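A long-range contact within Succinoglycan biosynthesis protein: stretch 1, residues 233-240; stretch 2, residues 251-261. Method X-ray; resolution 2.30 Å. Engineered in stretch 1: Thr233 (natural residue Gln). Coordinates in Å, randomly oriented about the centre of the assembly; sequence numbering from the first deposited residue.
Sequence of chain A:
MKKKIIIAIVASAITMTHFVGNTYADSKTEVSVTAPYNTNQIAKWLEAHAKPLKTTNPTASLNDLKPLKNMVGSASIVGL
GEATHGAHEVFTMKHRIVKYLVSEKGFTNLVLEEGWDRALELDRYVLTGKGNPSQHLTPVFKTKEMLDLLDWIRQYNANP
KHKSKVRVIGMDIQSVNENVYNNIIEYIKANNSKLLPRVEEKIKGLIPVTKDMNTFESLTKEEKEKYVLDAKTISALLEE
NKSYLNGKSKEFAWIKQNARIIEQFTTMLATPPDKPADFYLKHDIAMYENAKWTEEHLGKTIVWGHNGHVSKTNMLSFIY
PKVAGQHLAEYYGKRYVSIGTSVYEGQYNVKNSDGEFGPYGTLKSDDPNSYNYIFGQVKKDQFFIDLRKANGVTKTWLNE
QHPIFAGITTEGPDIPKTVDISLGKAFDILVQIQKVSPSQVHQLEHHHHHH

Stretch 1, residues 233-240: TISALLEE
Stretch 2, residues 251-261: EFAWIKQNARI

The most unusual feature is an aromatic edge set against a backbone carbonyl. CZ of Phe252 lies 3.3 Å from O of Leu238, and that oxygen sits at the ring edge, near the ring plane. The CA-to-CB bond of Phe252 points sideways, but chi1 t (174°) and chi2 -93° bring the ring end nearer to stretch 1. Its CE2 is also 4.3 Å from CB of Leu238, an apolar contact.

Both stretches are helical throughout, with phi mostly near -65° and psi near -40°; Glu240 departs most, at -81/-19, and Phe252 is -70/-28. Backbone N-to-O hydrogen bonds run from residue i to i-4, for example Leu238 N to Ile234 O at 3.1 Å and Ala259 N to Ile255 O at 3.0 Å. The helices run nearly antiparallel, at 162°, and their axes approach to 9.2 Å. In the register, the CA atoms of Ser235 and Ala259 are the nearest across the stretches, 5.7 Å apart. The two residues meet at this point: Ser235 OG (chi1 m) lies 3.4 Å from Ala259 CB.

The CA-to-CB bond of Leu238 points toward stretch 2, and the residue has the largest covered area. With chi1 m and chi2 t, its CD1 reaches Ile255 CG2 at 3.8 Å and Ala259 CB at 3.9 Å. Ile255 is m, m; its CA-to-CB bond points toward stretch 1, but its end leads away. Ile234 (m, t) adds a looser contact, CG2 to Ala259 CB at 4.4 Å.

A salt bridge joins the more exposed side chains. Lys256 NZ donates a hydrogen bond to Glu239 OE1 at 3.1 Å. The CA-to-CB bonds of both point sideways, but the side-chain ends come nearer. Lys256 is t, t, t, p; Glu239 is t, p with chi3 22°.

Within stretch 2, Asn258 (chi1 m, chi2 -91°) donates from ND2 to Trp254 O at a very short 2.5 Å. Thr233, an engineered residue, is m and makes no contact with stretch 2.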

# COMPACT_ATOMS: atom_id res chain seq x y z
N THR A 233 -18.23 13.66 -16.04
CA THR A 233 -18.29 14.21 -17.39
C THR A 233 -16.94 14.16 -18.10
O THR A 233 -16.88 13.85 -19.29
CB THR A 233 -18.80 15.67 -17.35
OG1 THR A 233 -20.22 15.67 -17.14
CG2 THR A 233 -18.47 16.38 -18.65
N ILE A 234 -15.85 14.45 -17.39
CA ILE A 234 -14.53 14.41 -18.00
C ILE A 234 -14.23 13.00 -18.48
O ILE A 234 -13.79 12.80 -19.61
CB ILE A 234 -13.44 14.87 -17.02
CG1 ILE A 234 -13.59 16.37 -16.75
CG2 ILE A 234 -12.06 14.55 -17.59
CD1 ILE A 234 -12.53 16.94 -15.84
N SER A 235 -14.47 12.02 -17.61
CA SER A 235 -14.24 10.62 -17.95
C SER A 235 -15.16 10.20 -19.09
O SER A 235 -14.75 9.49 -20.00
CB SER A 235 -14.51 9.72 -16.74
OG SER A 235 -13.49 9.89 -15.78
N ALA A 236 -16.41 10.64 -19.02
CA ALA A 236 -17.37 10.31 -20.07
C ALA A 236 -16.89 10.89 -21.40
O ALA A 236 -17.03 10.26 -22.44
CB ALA A 236 -18.75 10.87 -19.72
N LEU A 237 -16.31 12.09 -21.36
CA LEU A 237 -15.83 12.71 -22.58
C LEU A 237 -14.71 11.91 -23.23
O LEU A 237 -14.69 11.73 -24.45
CB LEU A 237 -15.34 14.14 -22.31
CG LEU A 237 -14.79 14.86 -23.54
CD1 LEU A 237 -14.91 16.35 -23.36
CD2 LEU A 237 -13.35 14.45 -23.79
N LEU A 238 -13.78 11.42 -22.43
CA LEU A 238 -12.67 10.64 -22.96
C LEU A 238 -13.17 9.31 -23.54
O LEU A 238 -12.65 8.83 -24.55
CB LEU A 238 -11.64 10.38 -21.87
CG LEU A 238 -10.87 11.60 -21.38
CD1 LEU A 238 -10.10 11.26 -20.12
CD2 LEU A 238 -9.91 12.09 -22.46
N GLU A 239 -14.18 8.73 -22.90
CA GLU A 239 -14.74 7.45 -23.33
C GLU A 239 -15.48 7.48 -24.67
O GLU A 239 -15.34 6.56 -25.47
CB GLU A 239 -15.67 6.89 -22.25
CG GLU A 239 -16.26 5.51 -22.53
CD GLU A 239 -15.19 4.43 -22.75
OE1 GLU A 239 -14.05 4.61 -22.28
OE2 GLU A 239 -15.51 3.40 -23.38
N GLU A 240 -16.27 8.52 -24.93
CA GLU A 240 -17.00 8.59 -26.20
C GLU A 240 -16.16 9.09 -27.36
O GLU A 240 -16.52 8.88 -28.52
CB GLU A 240 -18.27 9.44 -26.08
CG GLU A 240 -18.31 10.40 -24.92
CD GLU A 240 -19.46 10.09 -23.97
OE1 GLU A 240 -19.46 8.98 -23.38
OE2 GLU A 240 -20.36 10.94 -23.82
N GLU A 251 -1.40 4.36 -23.82
CA GLU A 251 -1.29 5.71 -23.27
C GLU A 251 -2.68 6.24 -22.97
O GLU A 251 -2.87 7.01 -22.03
CB GLU A 251 -0.59 6.65 -24.25
CG GLU A 251 0.78 6.18 -24.71
CD GLU A 251 1.53 7.24 -25.49
OE1 GLU A 251 0.88 7.98 -26.27
OE2 GLU A 251 2.77 7.34 -25.33
N PHE A 252 -3.67 5.85 -23.77
CA PHE A 252 -5.03 6.30 -23.52
C PHE A 252 -5.51 5.62 -22.25
O PHE A 252 -6.36 6.14 -21.53
CB PHE A 252 -5.94 5.94 -24.69
CG PHE A 252 -7.39 6.25 -24.43
CD1 PHE A 252 -8.25 5.27 -23.91
CD2 PHE A 252 -7.91 7.53 -24.67
CE1 PHE A 252 -9.59 5.57 -23.64
CE2 PHE A 252 -9.24 7.83 -24.41
CZ PHE A 252 -10.08 6.85 -23.89
N ALA A 253 -4.97 4.43 -21.98
CA ALA A 253 -5.34 3.69 -20.78
C ALA A 253 -4.91 4.51 -19.58
O ALA A 253 -5.67 4.66 -18.61
CB ALA A 253 -4.65 2.33 -20.77
N TRP A 254 -3.70 5.05 -19.63
CA TRP A 254 -3.18 5.87 -18.55
C TRP A 254 -4.07 7.09 -18.32
O TRP A 254 -4.46 7.38 -17.18
CB TRP A 254 -1.76 6.37 -18.86
CG TRP A 254 -0.66 5.47 -18.40
CD1 TRP A 254 0.07 4.60 -19.16
CD2 TRP A 254 -0.15 5.35 -17.07
NE1 TRP A 254 1.00 3.95 -18.39
CE2 TRP A 254 0.89 4.39 -17.10
CE3 TRP A 254 -0.46 5.96 -15.85
CZ2 TRP A 254 1.61 4.03 -15.95
CZ3 TRP A 254 0.26 5.61 -14.71
CH2 TRP A 254 1.28 4.65 -14.77
N ILE A 255 -4.38 7.80 -19.39
CA ILE A 255 -5.20 9.00 -19.31
C ILE A 255 -6.53 8.71 -18.63
O ILE A 255 -6.94 9.41 -17.71
CB ILE A 255 -5.45 9.59 -20.71
CG1 ILE A 255 -4.10 9.89 -21.38
CG2 ILE A 255 -6.31 10.83 -20.62
CD1 ILE A 255 -3.17 10.78 -20.55
N LYS A 256 -7.19 7.65 -19.09
CA LYS A 256 -8.48 7.23 -18.56
C LYS A 256 -8.40 7.00 -17.04
O LYS A 256 -9.31 7.39 -16.30
CB LYS A 256 -8.92 5.95 -19.27
CG LYS A 256 -10.32 5.51 -18.94
CD LYS A 256 -10.77 4.43 -19.90
CE LYS A 256 -12.18 3.98 -19.55
NZ LYS A 256 -13.05 5.17 -19.40
N GLN A 257 -7.31 6.40 -16.58
CA GLN A 257 -7.13 6.11 -15.17
C GLN A 257 -6.91 7.40 -14.39
O GLN A 257 -7.42 7.55 -13.27
CB GLN A 257 -5.95 5.17 -14.96
CG GLN A 257 -5.73 4.80 -13.50
CD GLN A 257 -6.94 4.13 -12.87
OE1 GLN A 257 -6.96 3.89 -11.66
NE2 GLN A 257 -7.95 3.83 -13.68
N ASN A 258 -6.15 8.33 -14.97
CA ASN A 258 -5.89 9.62 -14.34
C ASN A 258 -7.23 10.31 -14.10
O ASN A 258 -7.42 10.95 -13.07
CB ASN A 258 -5.02 10.49 -15.25
CG ASN A 258 -3.55 10.09 -15.21
OD1 ASN A 258 -2.78 10.62 -14.41
ND2 ASN A 258 -3.17 9.15 -16.06
N ALA A 259 -8.16 10.18 -15.05
CA ALA A 259 -9.48 10.80 -14.91
C ALA A 259 -10.24 10.04 -13.83
O ALA A 259 -11.00 10.62 -13.05
CB ALA A 259 -10.24 10.74 -16.23
N ARG A 260 -10.04 8.72 -13.80
CA ARG A 260 -10.69 7.87 -12.82
C ARG A 260 -10.31 8.31 -11.40
O ARG A 260 -11.11 8.20 -10.47
CB ARG A 260 -10.27 6.42 -13.03
CG ARG A 260 -11.09 5.45 -12.23
CD ARG A 260 -12.46 5.27 -12.87
NE ARG A 260 -13.37 4.55 -11.99
CZ ARG A 260 -14.06 5.12 -11.01
NH1 ARG A 260 -13.94 6.41 -10.78
NH2 ARG A 260 -14.86 4.38 -10.25
N ILE A 261 -9.09 8.80 -11.23
CA ILE A 261 -8.63 9.25 -9.92
C ILE A 261 -9.45 10.44 -9.43
O ILE A 261 -9.76 10.53 -8.24
CB ILE A 261 -7.13 9.63 -9.97
CG1 ILE A 261 -6.28 8.39 -10.26
CG2 ILE A 261 -6.72 10.27 -8.65
CD1 ILE A 261 -6.32 7.33 -9.18